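Local coordinates for 3-keto-5-aminohexanoate cleavage enzyme (Ralstonia eutropha, PDB 3C6C), which probably cleaves 3-keto-5-aminohexanoate or a related beta-keto acid with the help of a bound metal ion, as a four-chain assembly of TIM barrels, at residues A[226-231]-A[254-259]; A[168-173]-A[202-207]; A[164-169]-A[193-198]. All blocks are in the same frame, centred on the assembly; numbering follows the deposited sequence.

Contact 1 (A[226-231]-A[254-259])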
loop_
_atom_site.group_PDB
_atom_site.type_symbol
_atom_site.label_atom_id
_atom_site.label_comp_id
_atom_site.label_asym_id
_atom_site.label_seq_id
_atom_site.Cartn_x
_atom_site.Cartn_y
_atom_site.Cartn_z
ATOM N N GLU A 226 3.634 6.979 1.117
ATOM C CA GLU A 226 2.469 6.294 0.591
ATOM C C GLU A 226 2.087 6.883 -0.757
ATOM O O GLU A 226 1.713 6.161 -1.695
ATOM C CB GLU A 226 1.298 6.347 1.589
ATOM C CG GLU A 226 1.518 5.474 2.804
ATOM C CD GLU A 226 2.151 6.208 4.008
ATOM O OE1 GLU A 226 2.875 7.250 3.874
ATOM O OE2 GLU A 226 1.927 5.726 5.141
ATOM N N THR A 227 2.209 8.202 -0.859
ATOM C CA THR A 227 1.870 8.895 -2.086
ATOM C C THR A 227 2.834 8.473 -3.173
ATOM O O THR A 227 2.436 8.158 -4.288
ATOM C CB THR A 227 1.902 10.434 -1.928
ATOM O OG1 THR A 227 0.934 10.829 -0.954
ATOM C CG2 THR A 227 1.612 11.131 -3.263
HETATM N N MSE A 228 4.106 8.457 -2.806
HETATM C CA MSE A 228 5.170 8.146 -3.759
HETATM C C MSE A 228 5.046 6.722 -4.297
HETATM O O MSE A 228 5.143 6.491 -5.501
HETATM C CB MSE A 228 6.570 8.360 -3.142
HETATM C CG MSE A 228 7.624 8.465 -4.237
HETATM SE SE MSE A 228 9.390 8.725 -3.572
HETATM C CE MSE A 228 9.158 10.386 -2.685
ATOM N N ILE A 229 4.757 5.769 -3.414
ATOM C CA ILE A 229 4.624 4.345 -3.810
ATOM C C ILE A 229 3.437 4.153 -4.759
ATOM O O ILE A 229 3.512 3.476 -5.793
ATOM C CB ILE A 229 4.441 3.405 -2.578
ATOM C CG1 ILE A 229 5.759 3.291 -1.816
ATOM C CG2 ILE A 229 3.958 2.003 -3.015
ATOM C CD1 ILE A 229 5.648 2.589 -0.467
ATOM N N TYR A 230 2.343 4.782 -4.365
ATOM C CA TYR A 230 1.070 4.675 -5.111
ATOM C C TYR A 230 1.221 5.230 -6.525
ATOM O O TYR A 230 0.890 4.569 -7.525
ATOM C CB TYR A 230 -0.081 5.374 -4.375
ATOM C CG TYR A 230 -1.257 5.650 -5.273
ATOM C CD1 TYR A 230 -2.042 4.609 -5.760
ATOM C CD2 TYR A 230 -1.579 6.940 -5.655
ATOM C CE1 TYR A 230 -3.129 4.859 -6.610
ATOM C CE2 TYR A 230 -2.640 7.206 -6.474
ATOM C CZ TYR A 230 -3.422 6.160 -6.960
ATOM O OH TYR A 230 -4.472 6.433 -7.773
ATOM N N GLN A 231 1.780 6.434 -6.600
ATOM C CA GLN A 231 1.947 7.099 -7.876
ATOM C C GLN A 231 3.011 6.388 -8.716
ATOM O O GLN A 231 2.898 6.298 -9.933
ATOM C CB GLN A 231 2.166 8.607 -7.742
ATOM C CG GLN A 231 0.925 9.312 -7.267
ATOM C CD GLN A 231 0.924 10.833 -7.316
ATOM O OE1 GLN A 231 -0.147 11.442 -7.377
ATOM N NE2 GLN A 231 2.099 11.460 -7.241
HETATM N N MSE A 254 13.783 13.296 -1.206
HETATM C CA MSE A 254 14.962 12.881 -1.981
HETATM C C MSE A 254 15.390 11.455 -1.599
HETATM O O MSE A 254 15.579 10.578 -2.458
HETATM C CB MSE A 254 16.119 13.878 -1.748
HETATM C CG MSE A 254 17.468 13.568 -2.455
HETATM SE SE MSE A 254 18.564 12.319 -1.500
HETATM C CE MSE A 254 18.689 13.191 0.215
ATOM N N ALA A 255 15.516 11.222 -0.300
ATOM C CA ALA A 255 15.976 9.909 0.175
ATOM C C ALA A 255 14.945 8.837 -0.196
ATOM O O ALA A 255 15.278 7.714 -0.610
ATOM C CB ALA A 255 16.273 9.909 1.717
ATOM N N GLN A 256 13.684 9.206 -0.074
ATOM C CA GLN A 256 12.573 8.257 -0.298
ATOM C C GLN A 256 12.504 7.860 -1.762
ATOM O O GLN A 256 12.342 6.678 -2.097
ATOM C CB GLN A 256 11.212 8.833 0.157
ATOM C CG GLN A 256 10.104 7.799 0.040
ATOM C CD GLN A 256 10.388 6.602 0.897
ATOM O OE1 GLN A 256 10.067 6.610 2.093
ATOM N NE2 GLN A 256 11.025 5.571 0.319
ATOM N N ALA A 257 12.728 8.830 -2.638
ATOM C CA ALA A 257 12.789 8.549 -4.084
ATOM C C ALA A 257 13.962 7.632 -4.400
ATOM O O ALA A 257 13.807 6.635 -5.101
ATOM C CB ALA A 257 12.848 9.837 -4.935
ATOM N N ALA A 258 15.132 7.944 -3.851
ATOM C CA ALA A 258 16.333 7.123 -4.093
ATOM C C ALA A 258 16.053 5.681 -3.696
ATOM O O ALA A 258 16.402 4.743 -4.412
ATOM C CB ALA A 258 17.567 7.664 -3.350
ATOM N N LEU A 259 15.401 5.533 -2.552
ATOM C CA LEU A 259 15.129 4.203 -1.984
ATOM C C LEU A 259 14.153 3.356 -2.844
ATOM O O LEU A 259 14.176 2.113 -2.812
ATOM C CB LEU A 259 14.599 4.327 -0.563
ATOM C CG LEU A 259 15.657 4.656 0.505
ATOM C CD1 LEU A 259 14.948 5.095 1.793
ATOM C CD2 LEU A 259 16.596 3.455 0.793
#
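Met228, a selenomethionine here, lays its selenium against the backbone of helix 250-260, with SE 3.4 Å from CA of Ala257 and 3.9 Å from its CB. The side chain leaves its helix with CG anti to the backbone N (chi1 -162°) and runs straight to SE; a bend at chi3 (-62°) then swings the methyl CE alongside Gln256, where CE lies 3.8 Å from CB. The side chains of Met228 and Gln256 lie next to each other and run antiparallel, the selenium also touching Gln256 CG at 3.8 Å. Alanine suits its place because its small methyl lets the selenium come down close to the main chain. In the TIM barrel these two helices follow strands 210-214 and 240-244, neighbouring parallel strands, and pack side by side on the outside of the barrel. The long, flexible selenoether chain of Met228 fills the groove between them, helped by Met253 and Leu260 of helix 250-260. The side chain of Gln256 meets Met228 with its methylene groups CB and CG. Its polar end is buried yet satisfied: OE1 is hydrogen-bonded to OG1 of Thr225, and the amide also pairs with that of Gln256 in the second subunit.

Contact 2 (A[168-173]-A[202-207])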
loop_
_atom_site.group_PDB
_atom_site.type_symbol
_atom_site.label_atom_id
_atom_site.label_comp_id
_atom_site.label_asym_id
_atom_site.label_seq_id
_atom_site.Cartn_x
_atom_site.Cartn_y
_atom_site.Cartn_z
ATOM N N THR A 168 -3.541 22.122 -25.476
ATOM C CA THR A 168 -2.267 22.847 -25.374
ATOM C C THR A 168 -1.090 21.938 -25.045
ATOM O O THR A 168 -0.004 22.090 -25.593
ATOM C CB THR A 168 -2.372 24.025 -24.399
ATOM O OG1 THR A 168 -3.176 25.021 -25.038
ATOM C CG2 THR A 168 -0.988 24.622 -24.038
ATOM N N LEU A 169 -1.324 20.969 -24.169
ATOM C CA LEU A 169 -0.266 20.040 -23.768
ATOM C C LEU A 169 0.153 19.150 -24.941
ATOM O O LEU A 169 1.352 18.847 -25.144
ATOM C CB LEU A 169 -0.703 19.191 -22.562
ATOM C CG LEU A 169 -0.826 19.957 -21.235
ATOM C CD1 LEU A 169 -1.446 19.037 -20.170
ATOM C CD2 LEU A 169 0.518 20.551 -20.791
ATOM N N ARG A 170 -0.837 18.743 -25.729
ATOM C CA ARG A 170 -0.545 17.932 -26.910
ATOM C C ARG A 170 0.316 18.727 -27.899
ATOM O O ARG A 170 1.258 18.204 -28.492
ATOM C CB ARG A 170 -1.829 17.436 -27.598
ATOM C CG ARG A 170 -2.476 16.323 -26.858
ATOM C CD ARG A 170 -3.833 16.021 -27.426
ATOM N NE ARG A 170 -4.325 14.742 -26.928
ATOM C CZ ARG A 170 -5.382 14.605 -26.132
ATOM N NH1 ARG A 170 -6.101 15.670 -25.780
ATOM N NH2 ARG A 170 -5.728 13.399 -25.722
ATOM N N ALA A 171 -0.028 19.997 -28.067
ATOM C CA ALA A 171 0.685 20.863 -29.028
ATOM C C ALA A 171 2.125 21.117 -28.569
ATOM O O ALA A 171 3.076 21.090 -29.383
ATOM C CB ALA A 171 -0.060 22.169 -29.244
HETATM N N MSE A 172 2.275 21.305 -27.260
HETATM C CA MSE A 172 3.584 21.532 -26.610
HETATM C C MSE A 172 4.480 20.325 -26.789
HETATM O O MSE A 172 5.648 20.424 -27.155
HETATM C CB MSE A 172 3.426 21.755 -25.099
HETATM C CG MSE A 172 2.734 23.059 -24.691
HETATM SE SE MSE A 172 3.756 24.638 -25.171
HETATM C CE MSE A 172 5.052 24.621 -23.738
ATOM N N ALA A 173 3.897 19.174 -26.503
ATOM C CA ALA A 173 4.610 17.899 -26.596
ATOM C C ALA A 173 5.147 17.745 -28.010
ATOM O O ALA A 173 6.308 17.380 -28.226
ATOM C CB ALA A 173 3.695 16.704 -26.225
ATOM N N GLU A 202 -0.289 8.315 -27.772
ATOM C CA GLU A 202 -0.581 9.126 -28.962
ATOM C C GLU A 202 0.640 9.462 -29.815
ATOM O O GLU A 202 0.568 10.210 -30.792
ATOM C CB GLU A 202 -1.297 10.410 -28.548
ATOM C CG GLU A 202 -2.665 10.131 -27.986
ATOM C CD GLU A 202 -3.403 11.388 -27.602
ATOM O OE1 GLU A 202 -2.872 12.492 -27.883
ATOM O OE2 GLU A 202 -4.505 11.288 -27.009
ATOM N N GLY A 203 1.764 8.901 -29.428
ATOM C CA GLY A 203 3.007 9.098 -30.162
ATOM C C GLY A 203 3.619 10.468 -29.978
ATOM O O GLY A 203 4.315 10.956 -30.844
ATOM N N LEU A 204 3.379 11.078 -28.824
ATOM C CA LEU A 204 3.801 12.462 -28.591
ATOM C C LEU A 204 4.987 12.571 -27.644
ATOM O O LEU A 204 5.471 13.663 -27.367
ATOM C CB LEU A 204 2.630 13.301 -28.083
ATOM C CG LEU A 204 1.547 13.667 -29.095
ATOM C CD1 LEU A 204 0.376 14.322 -28.405
ATOM C CD2 LEU A 204 2.126 14.587 -30.146
ATOM N N ILE A 205 5.479 11.411 -27.231
ATOM C CA ILE A 205 6.627 11.313 -26.292
ATOM C C ILE A 205 7.683 10.348 -26.817
ATOM O O ILE A 205 7.496 9.140 -26.852
ATOM C CB ILE A 205 6.184 10.854 -24.865
ATOM C CG1 ILE A 205 5.076 11.759 -24.275
ATOM C CG2 ILE A 205 7.394 10.734 -23.912
ATOM C CD1 ILE A 205 5.508 13.154 -23.813
ATOM N N ASP A 206 8.803 10.919 -27.225
ATOM C CA ASP A 206 9.927 10.161 -27.772
ATOM C C ASP A 206 10.812 9.454 -26.749
ATOM O O ASP A 206 11.071 9.917 -25.636
ATOM C CB ASP A 206 10.811 11.065 -28.611
ATOM C CG ASP A 206 10.126 11.554 -29.897
ATOM O OD1 ASP A 206 9.003 11.094 -30.235
ATOM O OD2 ASP A 206 10.741 12.410 -30.554
ATOM N N GLY A 207 11.307 8.310 -27.180
ATOM C CA GLY A 207 12.304 7.573 -26.414
ATOM C C GLY A 207 11.877 7.214 -25.008
ATOM O O GLY A 207 10.728 6.811 -24.747
HETATM O O HOH W 1 7.321 15.389 -26.463
#
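Arg170 and Glu202 form a two-pronged salt bridge in which Arg170 grips the carboxylate side-on with NE and NH2. NE donates to OE1 of Glu202 at 2.8 Å and 173°, and NH2 of Arg170 donates to OE2 of Glu202 at 2.8 Å and 162°. Each oxygen receives its N-H through the syn lone pair, and the guanidinium and carboxylate planes lie only 10° apart, so the pairing holds both groups flat and fixes their rotation. The arginine stem is extended from CG to NE, and it meets the straight glutamate chain at about a right angle. Beneath the charges, the same stem serves as an apolar surface: Arg170 CG lies 3.8 Å from CD1 of Leu204. One turn further along the helix, the small side chain of Ala173 lets the loop come near, with CB 4.0 Å from CB of Leu204. A water bridges the two backbones, donating to O of Ala173 (2.8 Å) and to O of Leu204 (2.7 Å).

Second-shell groups steady this pairing. Gln198 NE2 is hydrogen-bonded to OE2 of Glu202, and Arg170 NH1 makes a further salt bridge to Glu159 of the third subunit, so the guanidinium has two carboxylate partners. From helix 166-179, Gln177 holds the loop through O of Gly203 and OD1 of Asp206. Glu202 is itself placed by the end of helix 190-201: Gly203, with a positive phi, which glycine adopts readily, turns the chain in a Schellman motif, leading into the helix-to-strand loop of a beta/alpha-barrel before strand 210-214.

Contact 3 (A[164-169]-A[193-198])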
loop_
_atom_site.group_PDB
_atom_site.type_symbol
_atom_site.label_atom_id
_atom_site.label_comp_id
_atom_site.label_asym_id
_atom_site.label_seq_id
_atom_site.Cartn_x
_atom_site.Cartn_y
_atom_site.Cartn_z
ATOM N N ASN A 164 -3.530 24.436 -18.153
ATOM C CA ASN A 164 -2.877 23.699 -19.228
ATOM C C ASN A 164 -3.820 22.658 -19.819
ATOM O O ASN A 164 -3.883 21.513 -19.359
ATOM C CB ASN A 164 -1.604 23.031 -18.706
ATOM C CG ASN A 164 -0.564 24.037 -18.264
ATOM O OD1 ASN A 164 0.065 24.708 -19.083
ATOM N ND2 ASN A 164 -0.379 24.143 -16.969
ATOM N N THR A 165 -4.550 23.082 -20.845
ATOM C CA THR A 165 -5.551 22.237 -21.498
ATOM C C THR A 165 -4.837 21.083 -22.162
ATOM O O THR A 165 -3.680 21.195 -22.540
ATOM C CB THR A 165 -6.372 23.017 -22.557
ATOM O OG1 THR A 165 -5.479 23.483 -23.573
ATOM C CG2 THR A 165 -7.089 24.227 -21.936
ATOM N N THR A 166 -5.519 19.959 -22.274
ATOM C CA THR A 166 -4.908 18.778 -22.886
ATOM C C THR A 166 -4.551 19.102 -24.348
ATOM O O THR A 166 -3.611 18.554 -24.939
ATOM C CB THR A 166 -5.815 17.528 -22.764
ATOM O OG1 THR A 166 -7.110 17.816 -23.308
ATOM C CG2 THR A 166 -5.945 17.084 -21.270
ATOM N N ARG A 167 -5.296 20.050 -24.900
ATOM C CA ARG A 167 -5.089 20.498 -26.286
ATOM C C ARG A 167 -3.738 21.208 -26.402
ATOM O O ARG A 167 -2.900 20.945 -27.289
ATOM C CB ARG A 167 -6.218 21.457 -26.683
ATOM C CG ARG A 167 -6.127 22.023 -28.078
ATOM C CD ARG A 167 -7.364 22.894 -28.391
ATOM N NE ARG A 167 -7.494 24.001 -27.445
ATOM C CZ ARG A 167 -8.648 24.468 -26.978
ATOM N NH1 ARG A 167 -9.791 23.920 -27.362
ATOM N NH2 ARG A 167 -8.656 25.467 -26.101
ATOM N N THR A 168 -3.541 22.122 -25.476
ATOM C CA THR A 168 -2.267 22.847 -25.374
ATOM C C THR A 168 -1.090 21.938 -25.045
ATOM O O THR A 168 -0.004 22.090 -25.593
ATOM C CB THR A 168 -2.372 24.025 -24.399
ATOM O OG1 THR A 168 -3.176 25.021 -25.038
ATOM C CG2 THR A 168 -0.988 24.622 -24.038
ATOM N N LEU A 169 -1.324 20.969 -24.169
ATOM C CA LEU A 169 -0.266 20.040 -23.768
ATOM C C LEU A 169 0.153 19.150 -24.941
ATOM O O LEU A 169 1.352 18.847 -25.144
ATOM C CB LEU A 169 -0.703 19.191 -22.562
ATOM C CG LEU A 169 -0.826 19.957 -21.235
ATOM C CD1 LEU A 169 -1.446 19.037 -20.170
ATOM C CD2 LEU A 169 0.518 20.551 -20.791
ATOM N N ILE A 193 -0.708 11.609 -14.195
ATOM C CA ILE A 193 0.111 10.480 -14.677
ATOM C C ILE A 193 -0.616 9.765 -15.830
ATOM O O ILE A 193 -0.014 9.392 -16.839
ATOM C CB ILE A 193 0.506 9.495 -13.564
ATOM C CG1 ILE A 193 1.416 10.228 -12.558
ATOM C CG2 ILE A 193 1.171 8.248 -14.152
ATOM C CD1 ILE A 193 1.660 9.468 -11.240
ATOM N N LEU A 194 -1.917 9.580 -15.662
ATOM C CA LEU A 194 -2.725 8.933 -16.715
ATOM C C LEU A 194 -2.654 9.729 -18.005
ATOM O O LEU A 194 -2.541 9.160 -19.108
ATOM C CB LEU A 194 -4.186 8.754 -16.292
ATOM C CG LEU A 194 -4.473 7.811 -15.126
ATOM C CD1 LEU A 194 -5.965 7.582 -15.024
ATOM C CD2 LEU A 194 -3.715 6.511 -15.220
ATOM N N PHE A 195 -2.700 11.044 -17.893
ATOM C CA PHE A 195 -2.672 11.875 -19.107
ATOM C C PHE A 195 -1.283 11.780 -19.763
ATOM O O PHE A 195 -1.151 11.760 -20.984
ATOM C CB PHE A 195 -3.070 13.328 -18.874
ATOM C CG PHE A 195 -3.053 14.130 -20.144
ATOM C CD1 PHE A 195 -3.911 13.776 -21.186
ATOM C CD2 PHE A 195 -2.131 15.127 -20.355
ATOM C CE1 PHE A 195 -3.889 14.463 -22.396
ATOM C CE2 PHE A 195 -2.104 15.820 -21.559
ATOM C CZ PHE A 195 -2.990 15.471 -22.584
ATOM N N GLY A 196 -0.240 11.738 -18.937
ATOM C CA GLY A 196 1.132 11.539 -19.445
ATOM C C GLY A 196 1.203 10.252 -20.263
ATOM O O GLY A 196 1.821 10.186 -21.327
ATOM N N LYS A 197 0.553 9.221 -19.752
ATOM C CA LYS A 197 0.529 7.909 -20.414
ATOM C C LYS A 197 -0.235 7.996 -21.730
ATOM O O LYS A 197 0.104 7.340 -22.718
ATOM C CB LYS A 197 -0.027 6.824 -19.502
ATOM C CG LYS A 197 0.978 6.501 -18.416
ATOM C CD LYS A 197 0.762 5.166 -17.768
ATOM C CE LYS A 197 -0.496 5.127 -16.986
ATOM N NZ LYS A 197 -0.529 3.874 -16.088
ATOM N N GLN A 198 -1.222 8.873 -21.751
ATOM C CA GLN A 198 -2.026 9.118 -22.983
ATOM C C GLN A 198 -1.176 9.798 -24.054
ATOM O O GLN A 198 -1.256 9.475 -25.237
ATOM C CB GLN A 198 -3.256 9.983 -22.702
ATOM C CG GLN A 198 -4.096 10.233 -23.943
ATOM C CD GLN A 198 -4.789 8.986 -24.447
ATOM O OE1 GLN A 198 -5.063 8.068 -23.684
ATOM N NE2 GLN A 198 -5.105 8.959 -25.746
#
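Phe195 is the residue of 193-198 that reaches across to Thr166 and Leu169. Ile193, at the start of the segment, turns instead to Leu234 and Ile235. Phe195 then leaves the helix with CG anti to the backbone N (chi1 -179°), which carries the ring straight out toward helix 166-179. Thr166 sits over one face of it: its methyl CG2 makes a CH-pi contact 3.7 Å from the ring centroid and 20° off the normal, displaced toward the rim. The displacement is toward the outer end of the ring, where CG2 of Thr166 comes within 3.5 Å of CE1 of Phe195, and CB of Thr166 is likewise 3.5 Å from CZ. Threonine does two jobs here. With chi1 at 55° the methyl lies on the ring while OG1 is hydrogen-bonded to Glu159 of the third subunit. Leu169, one turn on, approaches the same ring obliquely, CD1 lying 3.6 Å from CE2 of Phe195 and CB 3.8 Å from it. A broad flat ring can therefore bridge two successive turns of the opposite helix, with Thr166 meeting CE1 and CZ and Leu169 meeting CE2 and CD2.

These are the consecutive outer helices of a TIM barrel, joined through strand 182-187, and the ring fills the groove between them close to the beginning of helix 166-179. That beginning is defined by Thr165, the N-cap, whose OG1 accepts from N of Thr168 at 3.0 Å.

Gln198, last in the segment, returns to the side of Phe195 and packs against Arg170 and against Trp219 of the third subunit.

How the contacts relate
Contacts 2 and 3 are neighbours, with centres about 8 Å apart: both use helix 166-179, share Thr168 and Leu169, and meet where the Arg170 guanidinium packs on Phe195 and Gln198. Helix 190-201 supplies the partner in contact 3, and the loop after it supplies that in contact 2. Contact 1 comes later in the chain, joining helices 225-232 and 250-260, its centre about 26 Å from that of contact 2 and about 23 Å from that of contact 3. It touches contact 3 through Gln231 and Ile193, so packing continues from helix to helix around the barrel's outside. All three contacts also touch the third subunit, and Glu159 of that subunit binds both Thr166 and Arg170, tying barrel packing to assembly.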